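PDB 1H1O: cytochrome c-552, which carries electrons in the periplasm as a high-potential cytochrome c with two heme groups. Local coordinates for residues Ile31-Ala36 and Tyr141-Gln146; Ile106-Val111 and Ala118-His123; Glu114-Cys119 and Lys166-Ala171. All coordinates share one frame; numbering follows the deposited sequence.

Overall arrangement
Interaction 1 comes first along the chain. It joins the loop 31-36, in the N-terminal cytochrome c region, to the start of helix 141-153 in the C-terminal one. This closes a long loop across both regions. Interaction 2 is nested inside that loop. It is a short closure in which the end of helix 100-109 meets the heme-binding segment 118-123. Interaction 3 crosses interaction 1. It closes a loop within the C-terminal region, joining the loop before helix 120-123 to the turn before helix 170-182. Interactions 2 and 3 share Ala118 and Cys119, touch each other and line the heme of chain C. Interaction 1 lies about 19 Å from each of them, centre to centre.

Interaction 1. Residues Ile31-Ala36 and Tyr141-Gln146; sequences IVPRLA and YGYIIQ. With HEM (protoporphyrin IX containing Fe), chain D.
Tyr143, Ile31 and Pro33 carry this buried contact. Tyr143 leaves helix 141-153 with CG anti to the backbone N (chi1 -178°). This sends the ring out toward the loop 31-36. Pro33 lies over one face of the ring, with CB over its centre, in a CH-pi contact. The two side chains cross obliquely. Pro33 CD reaches the rim of the ring at Tyr143 CE1, 3.3 Å away.

Ile31 meets the same ring through its backbone. Its carbonyl oxygen lies at the ring edge, near the plane, with Ile31 O 3.2 Å from Tyr143 CD1. Its CG2 branch brushes Gln146 NE2 one helical turn further on, at 4.4 Å. Face and edge contacts together probably restrict how the phenol can turn.

The loop also packs on the heme of chain D. Pro33 CD is 3.3 Å from its CAD, and Val32 CG2 is 3.7 Å from its CMD. The phenol tip lies between the two hemes. Tyr143 OH is hydrogen-bonded to propionate oxygen O2A of the heme of chain C. It is also 3.0 Å from O2A of the heme of chain D, and Arg55 adds a weak hydrogen bond.

Pro33 O accepts a hydrogen bond from ND1 of His20, the predicted axial ligand. That would probably make the imidazole more electron-rich. A proline carbonyl holding the axial histidine is a classic feature of the cytochrome c fold, and here the same proline packs at the interface between the two heme domains of a cytochrome c4.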
loop_
_atom_site.group_PDB
_atom_site.type_symbol
_atom_site.label_atom_id
_atom_site.label_comp_id
_atom_site.label_asym_id
_atom_site.label_seq_id
_atom_site.Cartn_x
_atom_site.Cartn_y
_atom_site.Cartn_z
ATOM N N ILE A 31 -8.766 3.838 -4.125
ATOM C CA ILE A 31 -8.565 3.425 -2.738
ATOM C C ILE A 31 -8.419 1.923 -2.540
ATOM O O ILE A 31 -8.186 1.472 -1.424
ATOM C CB ILE A 31 -9.706 3.883 -1.847
ATOM C CG1 ILE A 31 -11.037 3.500 -2.502
ATOM C CG2 ILE A 31 -9.570 5.359 -1.570
ATOM C CD1 ILE A 31 -12.243 3.658 -1.616
ATOM N N VAL A 32 -8.599 1.145 -3.600
ATOM C CA VAL A 32 -8.426 -0.299 -3.488
ATOM C C VAL A 32 -7.033 -0.521 -4.029
ATOM O O VAL A 32 -6.761 -0.286 -5.199
ATOM C CB VAL A 32 -9.423 -1.101 -4.329
ATOM C CG1 VAL A 32 -9.117 -2.586 -4.184
ATOM C CG2 VAL A 32 -10.843 -0.832 -3.857
ATOM N N PRO A 33 -6.122 -0.973 -3.172
ATOM C CA PRO A 33 -4.749 -1.199 -3.608
ATOM C C PRO A 33 -4.582 -2.405 -4.487
ATOM O O PRO A 33 -5.330 -3.389 -4.382
ATOM C CB PRO A 33 -4.004 -1.361 -2.298
ATOM C CG PRO A 33 -4.992 -2.140 -1.488
ATOM C CD PRO A 33 -6.316 -1.436 -1.792
ATOM N N ARG A 34 -3.595 -2.309 -5.367
ATOM C CA ARG A 34 -3.248 -3.410 -6.237
ATOM C C ARG A 34 -2.551 -4.374 -5.287
ATOM O O ARG A 34 -1.937 -3.951 -4.308
ATOM C CB ARG A 34 -2.306 -2.917 -7.336
ATOM C CG ARG A 34 -3.005 -1.914 -8.244
ATOM C CD ARG A 34 -2.095 -1.343 -9.297
ATOM N NE ARG A 34 -2.827 -0.390 -10.122
ATOM C CZ ARG A 34 -2.419 0.849 -10.370
ATOM N NH1 ARG A 34 -1.278 1.284 -9.846
ATOM N NH2 ARG A 34 -3.140 1.642 -11.150
ATOM N N LEU A 35 -2.656 -5.665 -5.561
ATOM C CA LEU A 35 -2.059 -6.671 -4.697
ATOM C C LEU A 35 -0.967 -7.476 -5.368
ATOM O O LEU A 35 -0.150 -8.099 -4.686
ATOM C CB LEU A 35 -3.140 -7.627 -4.204
ATOM C CG LEU A 35 -4.328 -6.932 -3.543
ATOM C CD1 LEU A 35 -5.320 -7.987 -3.036
ATOM C CD2 LEU A 35 -3.819 -6.057 -2.408
ATOM N N ALA A 36 -0.977 -7.479 -6.698
ATOM C CA ALA A 36 0.003 -8.217 -7.482
ATOM C C ALA A 36 1.457 -7.952 -7.054
ATOM O O ALA A 36 1.915 -6.806 -7.017
ATOM C CB ALA A 36 -0.170 -7.888 -8.961
ATOM N N TYR A 141 -2.109 5.608 -6.907
ATOM C CA TYR A 141 -1.853 6.948 -6.416
ATOM C C TYR A 141 -2.733 7.336 -5.221
ATOM O O TYR A 141 -2.238 7.720 -4.148
ATOM C CB TYR A 141 -2.069 7.899 -7.581
ATOM C CG TYR A 141 -1.990 9.352 -7.255
ATOM C CD1 TYR A 141 -0.768 9.961 -6.982
ATOM C CD2 TYR A 141 -3.133 10.133 -7.259
ATOM C CE1 TYR A 141 -0.692 11.328 -6.722
ATOM C CE2 TYR A 141 -3.073 11.494 -7.001
ATOM C CZ TYR A 141 -1.853 12.085 -6.733
ATOM O OH TYR A 141 -1.813 13.428 -6.466
ATOM N N GLY A 142 -4.045 7.239 -5.415
ATOM C CA GLY A 142 -4.965 7.586 -4.358
ATOM C C GLY A 142 -4.749 6.675 -3.173
ATOM O O GLY A 142 -4.798 7.125 -2.034
ATOM N N TYR A 143 -4.490 5.398 -3.427
ATOM C CA TYR A 143 -4.303 4.478 -2.327
ATOM C C TYR A 143 -3.145 4.885 -1.436
ATOM O O TYR A 143 -3.257 4.839 -0.209
ATOM C CB TYR A 143 -4.063 3.065 -2.816
ATOM C CG TYR A 143 -3.913 2.108 -1.667
ATOM C CD1 TYR A 143 -5.023 1.688 -0.928
ATOM C CD2 TYR A 143 -2.652 1.660 -1.278
ATOM C CE1 TYR A 143 -4.871 0.839 0.178
ATOM C CE2 TYR A 143 -2.489 0.819 -0.184
ATOM C CZ TYR A 143 -3.593 0.412 0.538
ATOM O OH TYR A 143 -3.411 -0.429 1.606
ATOM N N ILE A 144 -2.032 5.275 -2.049
ATOM C CA ILE A 144 -0.864 5.690 -1.284
ATOM C C ILE A 144 -1.206 6.912 -0.431
ATOM O O ILE A 144 -0.981 6.930 0.787
ATOM C CB ILE A 144 0.300 6.014 -2.227
ATOM C CG1 ILE A 144 0.762 4.726 -2.899
ATOM C CG2 ILE A 144 1.438 6.700 -1.454
ATOM C CD1 ILE A 144 1.832 4.920 -3.906
ATOM N N ILE A 145 -1.773 7.923 -1.077
ATOM C CA ILE A 145 -2.169 9.148 -0.387
ATOM C C ILE A 145 -3.118 8.819 0.755
ATOM O O ILE A 145 -3.005 9.365 1.853
ATOM C CB ILE A 145 -2.884 10.107 -1.340
ATOM C CG1 ILE A 145 -1.925 10.507 -2.465
ATOM C CG2 ILE A 145 -3.410 11.324 -0.562
ATOM C CD1 ILE A 145 -2.528 11.438 -3.486
ATOM N N GLN A 146 -4.051 7.914 0.496
ATOM C CA GLN A 146 -5.020 7.532 1.515
ATOM C C GLN A 146 -4.348 6.873 2.706
ATOM O O GLN A 146 -4.707 7.119 3.851
ATOM C CB GLN A 146 -6.059 6.571 0.945
ATOM C CG GLN A 146 -7.103 6.163 1.978
ATOM C CD GLN A 146 -7.788 7.381 2.589
ATOM O OE1 GLN A 146 -7.365 7.907 3.630
ATOM N NE2 GLN A 146 -8.837 7.849 1.930
HETATM C CHA HEM D . -6.949 -3.754 0.978
HETATM C CHB HEM D . -6.641 -8.524 0.526
HETATM C CHC HEM D . -11.205 -8.632 -1.018
HETATM C CHD HEM D . -11.483 -3.898 -0.685
HETATM C C1A HEM D . -6.443 -5.055 0.998
HETATM C C2A HEM D . -5.119 -5.440 1.443
HETATM C C3A HEM D . -5.031 -6.793 1.310
HETATM C C4A HEM D . -6.312 -7.216 0.786
HETATM C CMA HEM D . -3.888 -7.724 1.629
HETATM C CAA HEM D . -4.064 -4.489 1.957
HETATM C CBA HEM D . -3.074 -4.043 0.858
HETATM C CGA HEM D . -2.082 -3.127 1.279
HETATM O O1A HEM D . -1.376 -2.616 0.339
HETATM O O2A HEM D . -1.883 -2.808 2.469
HETATM C C1B HEM D . -7.867 -8.961 0.065
HETATM C C2B HEM D . -8.175 -10.355 -0.147
HETATM C C3B HEM D . -9.474 -10.398 -0.556
HETATM C C4B HEM D . -9.931 -9.020 -0.624
HETATM C CMB HEM D . -7.187 -11.483 0.093
HETATM C CAB HEM D . -10.338 -11.590 -0.882
HETATM C CBB HEM D . -10.559 -12.575 0.300
HETATM C C1C HEM D . -11.682 -7.358 -1.078
HETATM C C2C HEM D . -13.018 -6.997 -1.487
HETATM C C3C HEM D . -13.077 -5.645 -1.375
HETATM C C4C HEM D . -11.806 -5.206 -0.924
HETATM C CMC HEM D . -14.053 -8.001 -1.915
HETATM C CAC HEM D . -14.252 -4.690 -1.646
HETATM C CBC HEM D . -15.533 -5.028 -0.827
HETATM C C1D HEM D . -10.267 -3.431 -0.207
HETATM C C2D HEM D . -10.002 -2.032 0.065
HETATM C C3D HEM D . -8.748 -2.004 0.553
HETATM C C4D HEM D . -8.235 -3.373 0.547
HETATM C CMD HEM D . -10.997 -0.917 -0.154
HETATM C CAD HEM D . -7.961 -0.845 1.061
HETATM C CBD HEM D . -8.585 -0.578 2.529
HETATM C CGD HEM D . -7.777 0.099 3.453
HETATM O O1D HEM D . -7.376 1.245 3.175
HETATM O O2D HEM D . -7.484 -0.407 4.574
HETATM N NA HEM D . -7.155 -6.140 0.601
HETATM N NB HEM D . -8.944 -8.147 -0.230
HETATM N NC HEM D . -10.947 -6.238 -0.738
HETATM N ND HEM D . -9.188 -4.223 0.087
HETATM FE FE HEM D . -9.060 -6.176 -0.101
#

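Interaction 2. Residues Ile106-Val111 and Ala118-His123; sequences IFNQGV and ACMECH. With HEM (protoporphyrin IX containing Fe), chain C.
Phe107 has CG anti to its backbone N (chi1 -174°), which lays the ring alongside the segment 118-123. Cys119 has SG anti to its carbonyl carbon, so the sulfur turns to the heme of chain C. His123 also has CG anti to the carbonyl carbon (chi1 -72°), which points the imidazole at the heme iron.

The backbone of Cys119 and Met120 passes over one face of the Phe107 ring. Met120 CB touches the rim at Phe107 CE2, 3.5 Å away. His123 CB meets the ring edge, 3.6 Å from Phe107 CZ. Cys119 SG lies obliquely to the ring as a sulfur-aromatic contact. Met120 N donates a hydrogen bond to Phe107 O (2.8 Å, 157°), approaching from above the carbonyl plane. An alanine in place of Phe107 would lose the ring and would probably loosen the packing against Met120 CB and His123 CB.

Gly110, the first residue after helix 100-109, has positive phi. A CB there would clash with Ala118 N.

Cys119 to His123 form the CXXCH heme-binding motif. Cys119 SG is 2.4 Å from CAB of the heme of chain C, consistent with its predicted covalent link. His123 NE2 binds FE of the same heme at 2.1 Å. Met161 SD is also an iron ligand, and Pro134 O accepts from His123 ND1.

Helix 120-123 thus sits against the C-terminal end of helix 100-109. Helix 170-182 packs on helix 100-109 too, with Leu180 against Phe107 and Val176 against Ile106.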
loop_
_atom_site.group_PDB
_atom_site.type_symbol
_atom_site.label_atom_id
_atom_site.label_comp_id
_atom_site.label_asym_id
_atom_site.label_seq_id
_atom_site.Cartn_x
_atom_site.Cartn_y
_atom_site.Cartn_z
ATOM N N ILE A 106 11.945 12.756 -2.298
ATOM C CA ILE A 106 11.442 12.431 -0.973
ATOM C C ILE A 106 11.651 10.966 -0.660
ATOM O O ILE A 106 12.175 10.600 0.389
ATOM C CB ILE A 106 9.942 12.734 -0.859
ATOM C CG1 ILE A 106 9.717 14.251 -0.883
ATOM C CG2 ILE A 106 9.380 12.126 0.413
ATOM C CD1 ILE A 106 8.247 14.674 -1.124
ATOM N N PHE A 107 11.242 10.113 -1.583
ATOM C CA PHE A 107 11.364 8.682 -1.346
ATOM C C PHE A 107 12.799 8.246 -1.100
ATOM O O PHE A 107 13.071 7.475 -0.144
ATOM C CB PHE A 107 10.810 7.894 -2.539
ATOM C CG PHE A 107 10.772 6.419 -2.311
ATOM C CD1 PHE A 107 9.722 5.848 -1.632
ATOM C CD2 PHE A 107 11.833 5.620 -2.712
ATOM C CE1 PHE A 107 9.719 4.488 -1.335
ATOM C CE2 PHE A 107 11.859 4.263 -2.431
ATOM C CZ PHE A 107 10.797 3.691 -1.736
ATOM N N ASN A 108 13.711 8.713 -1.949
ATOM C CA ASN A 108 15.112 8.322 -1.855
ATOM C C ASN A 108 15.955 9.125 -0.878
ATOM O O ASN A 108 16.833 8.569 -0.214
ATOM C CB ASN A 108 15.793 8.398 -3.229
ATOM C CG ASN A 108 15.140 7.501 -4.262
ATOM O OD1 ASN A 108 14.708 6.396 -3.961
ATOM N ND2 ASN A 108 15.086 7.973 -5.498
ATOM N N GLN A 109 15.693 10.425 -0.782
ATOM C CA GLN A 109 16.493 11.280 0.085
ATOM C C GLN A 109 15.796 11.771 1.342
ATOM O O GLN A 109 16.450 12.175 2.296
ATOM C CB GLN A 109 16.988 12.484 -0.713
ATOM C CG GLN A 109 17.671 12.113 -2.020
ATOM C CD GLN A 109 18.320 13.307 -2.704
ATOM O OE1 GLN A 109 19.367 13.805 -2.264
ATOM N NE2 GLN A 109 17.698 13.778 -3.786
ATOM N N GLY A 110 14.471 11.726 1.345
ATOM C CA GLY A 110 13.735 12.210 2.492
ATOM C C GLY A 110 13.938 13.707 2.505
ATOM O O GLY A 110 14.454 14.260 1.537
ATOM N N VAL A 111 13.516 14.365 3.579
ATOM C CA VAL A 111 13.689 15.812 3.722
ATOM C C VAL A 111 14.151 16.055 5.154
ATOM O O VAL A 111 13.359 16.052 6.089
ATOM C CB VAL A 111 12.390 16.581 3.484
ATOM C CG1 VAL A 111 12.654 18.064 3.635
ATOM C CG2 VAL A 111 11.850 16.281 2.093
ATOM N N ALA A 118 13.984 9.015 4.742
ATOM C CA ALA A 118 14.176 8.572 3.368
ATOM C C ALA A 118 13.440 7.234 3.297
ATOM O O ALA A 118 13.881 6.246 3.884
ATOM C CB ALA A 118 15.660 8.384 3.071
ATOM N N CYS A 119 12.312 7.228 2.593
ATOM C CA CYS A 119 11.455 6.048 2.449
ATOM C C CYS A 119 12.163 4.780 2.031
ATOM O O CYS A 119 11.850 3.697 2.522
ATOM C CB CYS A 119 10.366 6.317 1.417
ATOM S SG CYS A 119 9.750 7.999 1.446
ATOM N N MET A 120 13.107 4.925 1.111
ATOM C CA MET A 120 13.833 3.786 0.564
ATOM C C MET A 120 14.548 2.921 1.576
ATOM O O MET A 120 14.773 1.739 1.328
ATOM C CB MET A 120 14.814 4.270 -0.508
ATOM C CG MET A 120 15.880 5.241 -0.019
ATOM S SD MET A 120 17.177 4.368 0.873
ATOM C CE MET A 120 17.884 3.410 -0.501
ATOM N N GLU A 121 14.904 3.489 2.724
ATOM C CA GLU A 121 15.600 2.707 3.733
ATOM C C GLU A 121 14.772 1.509 4.148
ATOM O O GLU A 121 15.299 0.495 4.580
ATOM C CB GLU A 121 15.910 3.564 4.949
ATOM C CG GLU A 121 16.743 4.770 4.602
ATOM C CD GLU A 121 17.339 5.432 5.829
ATOM O OE1 GLU A 121 17.758 6.593 5.695
ATOM O OE2 GLU A 121 17.390 4.792 6.907
ATOM N N CYS A 122 13.460 1.614 4.027
ATOM C CA CYS A 122 12.642 0.475 4.390
ATOM C C CYS A 122 11.897 -0.125 3.226
ATOM O O CYS A 122 11.733 -1.334 3.164
ATOM C CB CYS A 122 11.674 0.860 5.477
ATOM S SG CYS A 122 12.545 1.258 7.002
ATOM N N HIS A 123 11.463 0.727 2.307
ATOM C CA HIS A 123 10.708 0.298 1.138
ATOM C C HIS A 123 11.585 -0.065 -0.045
ATOM O O HIS A 123 11.087 -0.336 -1.142
ATOM C CB HIS A 123 9.716 1.393 0.749
ATOM C CG HIS A 123 8.569 1.501 1.702
ATOM N ND1 HIS A 123 7.562 0.561 1.751
ATOM C CD2 HIS A 123 8.335 2.360 2.720
ATOM C CE1 HIS A 123 6.761 0.832 2.764
ATOM N NE2 HIS A 123 7.209 1.918 3.366
HETATM C CHA HEM C . 3.729 0.941 4.809
HETATM C CHB HEM C . 4.754 5.117 2.704
HETATM C CHC HEM C . 8.900 5.250 5.156
HETATM C CHD HEM C . 7.885 1.075 7.195
HETATM C C1A HEM C . 3.634 2.078 4.007
HETATM C C2A HEM C . 2.513 2.399 3.150
HETATM C C3A HEM C . 2.791 3.571 2.541
HETATM C C4A HEM C . 4.100 3.967 3.053
HETATM C CMA HEM C . 1.975 4.357 1.557
HETATM C CAA HEM C . 1.293 1.558 3.009
HETATM C CBA HEM C . 1.440 0.443 1.983
HETATM C CGA HEM C . 0.263 -0.236 1.702
HETATM O O1A HEM C . 0.335 -1.048 0.734
HETATM O O2A HEM C . -0.786 -0.099 2.340
HETATM C C1B HEM C . 5.981 5.507 3.206
HETATM C C2B HEM C . 6.616 6.748 2.847
HETATM C C3B HEM C . 7.766 6.790 3.569
HETATM C C4B HEM C . 7.847 5.572 4.319
HETATM C CMB HEM C . 6.022 7.749 1.882
HETATM C CAB HEM C . 8.806 7.851 3.657
HETATM C CBB HEM C . 8.235 9.265 3.988
HETATM C C1C HEM C . 9.003 4.130 5.909
HETATM C C2C HEM C . 10.106 3.822 6.786
HETATM C C3C HEM C . 9.777 2.641 7.365
HETATM C C4C HEM C . 8.528 2.236 6.835
HETATM C CMC HEM C . 11.316 4.719 6.956
HETATM C CAC HEM C . 10.532 1.808 8.425
HETATM C CBC HEM C . 10.934 2.630 9.690
HETATM C C1D HEM C . 6.656 0.654 6.725
HETATM C C2D HEM C . 6.004 -0.577 7.156
HETATM C C3D HEM C . 4.845 -0.606 6.499
HETATM C C4D HEM C . 4.784 0.606 5.648
HETATM C CMD HEM C . 6.580 -1.541 8.149
HETATM C CAD HEM C . 3.740 -1.632 6.562
HETATM C CBD HEM C . 2.872 -1.400 7.877
HETATM C CGD HEM C . 2.064 -2.510 8.218
HETATM O O1D HEM C . 2.597 -3.587 8.666
HETATM O O2D HEM C . 0.812 -2.450 8.090
HETATM N NA HEM C . 4.588 3.031 3.941
HETATM N NB HEM C . 6.741 4.789 4.114
HETATM N NC HEM C . 8.040 3.136 5.947
HETATM N ND HEM C . 5.894 1.354 5.806
HETATM FE FE HEM C . 6.338 3.072 4.943
#

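Interaction 3. Residues Glu114-Cys119 and Lys166-Ala171; sequences EQIPAC and KNITVA. With HEM (protoporphyrin IX containing Fe), chain C.
This is a small, partly buried loop-to-loop contact beside the heme of chain C. The loop 114-119, between helices 100-109 and 120-123, meets the turn that leads into helix 170-182.

Asn167 is the main residue. Its CB rests on a backbone carbonyl, 3.3 Å from Glu114 O. Asn167 CG is anti to its carbonyl carbon (chi1 -54°), which carries OD1 to 3.6 Å from Gln115 CB. OD1 faces Glu114 O (3.3 Å) and Gln115 O (3.4 Å), bonds neither, and the pairing is probably unfavourable. A water joins the backbones. It accepts from Asn167 N at 2.8 Å and donates a weak bond to Gln115 O.

Nearer the heme, Ile116 CG2 packs loosely on Ile168 CG1, 4.4 Å apart. Both side chains close on one heme atom, CBB, which lies 3.8 Å from Ile116 CG2 and 3.6 Å from Ile168 CD1.

Gln115 and Ile116 form a G1 beta bulge facing Val111. Gln172 bonds both Glu114 OE2 and Thr169 N, so it bridges the two segments. Thr169 is the N-cap of helix 170-182.

Away from the heme the bonds run through the water and Gln172, while the isoleucines give the heme edge an apolar wall. The two loops are probably held as much by shared partners as by direct contact.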
loop_
_atom_site.group_PDB
_atom_site.type_symbol
_atom_site.label_atom_id
_atom_site.label_comp_id
_atom_site.label_asym_id
_atom_site.label_seq_id
_atom_site.Cartn_x
_atom_site.Cartn_y
_atom_site.Cartn_z
ATOM N N GLU A 114 12.693 18.796 7.559
ATOM C CA GLU A 114 11.282 18.553 7.816
ATOM C C GLU A 114 11.137 17.243 8.568
ATOM O O GLU A 114 10.028 16.816 8.914
ATOM C CB GLU A 114 10.515 18.498 6.499
ATOM C CG GLU A 114 9.447 19.564 6.394
ATOM C CD GLU A 114 8.781 19.591 5.038
ATOM O OE1 GLU A 114 9.357 20.191 4.107
ATOM O OE2 GLU A 114 7.686 19.003 4.908
ATOM N N GLN A 115 12.281 16.620 8.820
ATOM C CA GLN A 115 12.349 15.354 9.525
ATOM C C GLN A 115 11.517 14.261 8.872
ATOM O O GLN A 115 10.845 13.478 9.539
ATOM C CB GLN A 115 11.958 15.556 10.987
ATOM C CG GLN A 115 13.009 16.363 11.749
ATOM C CD GLN A 115 12.570 16.747 13.137
ATOM O OE1 GLN A 115 12.107 15.911 13.911
ATOM N NE2 GLN A 115 12.720 18.022 13.468
ATOM N N ILE A 116 11.574 14.225 7.546
ATOM C CA ILE A 116 10.883 13.209 6.769
ATOM C C ILE A 116 11.941 12.186 6.392
ATOM O O ILE A 116 12.878 12.494 5.657
ATOM C CB ILE A 116 10.280 13.805 5.499
ATOM C CG1 ILE A 116 9.236 14.854 5.885
ATOM C CG2 ILE A 116 9.636 12.701 4.657
ATOM C CD1 ILE A 116 8.531 15.489 4.699
ATOM N N PRO A 117 11.804 10.949 6.890
ATOM C CA PRO A 117 12.750 9.862 6.620
ATOM C C PRO A 117 12.815 9.491 5.157
ATOM O O PRO A 117 11.822 9.615 4.424
ATOM C CB PRO A 117 12.199 8.692 7.440
ATOM C CG PRO A 117 11.285 9.338 8.449
ATOM C CD PRO A 117 10.669 10.469 7.692
ATOM N N ALA A 118 13.984 9.015 4.742
ATOM C CA ALA A 118 14.176 8.572 3.368
ATOM C C ALA A 118 13.440 7.234 3.297
ATOM O O ALA A 118 13.881 6.246 3.884
ATOM C CB ALA A 118 15.660 8.384 3.071
ATOM N N CYS A 119 12.312 7.228 2.593
ATOM C CA CYS A 119 11.455 6.048 2.449
ATOM C C CYS A 119 12.163 4.780 2.031
ATOM O O CYS A 119 11.850 3.697 2.522
ATOM C CB CYS A 119 10.366 6.317 1.417
ATOM S SG CYS A 119 9.750 7.999 1.446
ATOM N N LYS A 166 4.229 11.422 10.488
ATOM C CA LYS A 166 4.001 12.573 11.355
ATOM C C LYS A 166 4.180 13.936 10.696
ATOM O O LYS A 166 3.344 14.818 10.856
ATOM C CB LYS A 166 4.921 12.485 12.577
ATOM C CG LYS A 166 4.872 13.691 13.494
ATOM C CD LYS A 166 6.060 13.707 14.460
ATOM C CE LYS A 166 6.113 12.445 15.327
ATOM N NZ LYS A 166 7.278 12.429 16.275
ATOM N N ASN A 167 5.264 14.108 9.952
ATOM C CA ASN A 167 5.543 15.385 9.320
ATOM C C ASN A 167 5.231 15.503 7.840
ATOM O O ASN A 167 5.445 16.554 7.253
ATOM C CB ASN A 167 7.010 15.743 9.535
ATOM C CG ASN A 167 7.392 15.704 10.979
ATOM O OD1 ASN A 167 8.428 15.154 11.340
ATOM N ND2 ASN A 167 6.558 16.284 11.820
ATOM N N ILE A 168 4.729 14.447 7.227
ATOM C CA ILE A 168 4.426 14.532 5.812
ATOM C C ILE A 168 3.190 15.384 5.586
ATOM O O ILE A 168 2.156 15.176 6.221
ATOM C CB ILE A 168 4.189 13.138 5.206
ATOM C CG1 ILE A 168 5.388 12.235 5.509
ATOM C CG2 ILE A 168 4.000 13.254 3.691
ATOM C CD1 ILE A 168 5.147 10.756 5.187
ATOM N N THR A 169 3.306 16.358 4.692
ATOM C CA THR A 169 2.170 17.212 4.369
ATOM C C THR A 169 1.386 16.546 3.224
ATOM O O THR A 169 1.886 15.631 2.548
ATOM C CB THR A 169 2.613 18.591 3.861
ATOM O OG1 THR A 169 3.314 18.411 2.622
ATOM C CG2 THR A 169 3.534 19.299 4.873
ATOM N N VAL A 170 0.162 17.016 3.012
ATOM C CA VAL A 170 -0.689 16.497 1.949
ATOM C C VAL A 170 0.029 16.669 0.615
ATOM O O VAL A 170 0.015 15.775 -0.225
ATOM C CB VAL A 170 -2.029 17.253 1.888
ATOM C CG1 VAL A 170 -2.809 16.815 0.666
ATOM C CG2 VAL A 170 -2.836 16.987 3.148
ATOM N N ALA A 171 0.667 17.820 0.434
ATOM C CA ALA A 171 1.388 18.093 -0.797
ATOM C C ALA A 171 2.475 17.043 -1.073
ATOM O O ALA A 171 2.584 16.546 -2.196
ATOM C CB ALA A 171 1.993 19.469 -0.739
HETATM C CHA HEM C . 3.729 0.941 4.809
HETATM C CHB HEM C . 4.754 5.117 2.704
HETATM C CHC HEM C . 8.900 5.250 5.156
HETATM C CHD HEM C . 7.885 1.075 7.195
HETATM C C1A HEM C . 3.634 2.078 4.007
HETATM C C2A HEM C . 2.513 2.399 3.150
HETATM C C3A HEM C . 2.791 3.571 2.541
HETATM C C4A HEM C . 4.100 3.967 3.053
HETATM C CMA HEM C . 1.975 4.357 1.557
HETATM C CAA HEM C . 1.293 1.558 3.009
HETATM C CBA HEM C . 1.440 0.443 1.983
HETATM C CGA HEM C . 0.263 -0.236 1.702
HETATM O O1A HEM C . 0.335 -1.048 0.734
HETATM O O2A HEM C . -0.786 -0.099 2.340
HETATM C C1B HEM C . 5.981 5.507 3.206
HETATM C C2B HEM C . 6.616 6.748 2.847
HETATM C C3B HEM C . 7.766 6.790 3.569
HETATM C C4B HEM C . 7.847 5.572 4.319
HETATM C CMB HEM C . 6.022 7.749 1.882
HETATM C CAB HEM C . 8.806 7.851 3.657
HETATM C CBB HEM C . 8.235 9.265 3.988
HETATM C C1C HEM C . 9.003 4.130 5.909
HETATM C C2C HEM C . 10.106 3.822 6.786
HETATM C C3C HEM C . 9.777 2.641 7.365
HETATM C C4C HEM C . 8.528 2.236 6.835
HETATM C CMC HEM C . 11.316 4.719 6.956
HETATM C CAC HEM C . 10.532 1.808 8.425
HETATM C CBC HEM C . 10.934 2.630 9.690
HETATM C C1D HEM C . 6.656 0.654 6.725
HETATM C C2D HEM C . 6.004 -0.577 7.156
HETATM C C3D HEM C . 4.845 -0.606 6.499
HETATM C C4D HEM C . 4.784 0.606 5.648
HETATM C CMD HEM C . 6.580 -1.541 8.149
HETATM C CAD HEM C . 3.740 -1.632 6.562
HETATM C CBD HEM C . 2.872 -1.400 7.877
HETATM C CGD HEM C . 2.064 -2.510 8.218
HETATM O O1D HEM C . 2.597 -3.587 8.666
HETATM O O2D HEM C . 0.812 -2.450 8.090
HETATM N NA HEM C . 4.588 3.031 3.941
HETATM N NB HEM C . 6.741 4.789 4.114
HETATM N NC HEM C . 8.040 3.136 5.947
HETATM N ND HEM C . 5.894 1.354 5.806
HETATM FE FE HEM C . 6.338 3.072 4.943
HETATM O O HOH W 1 7.643 12.667 9.544
#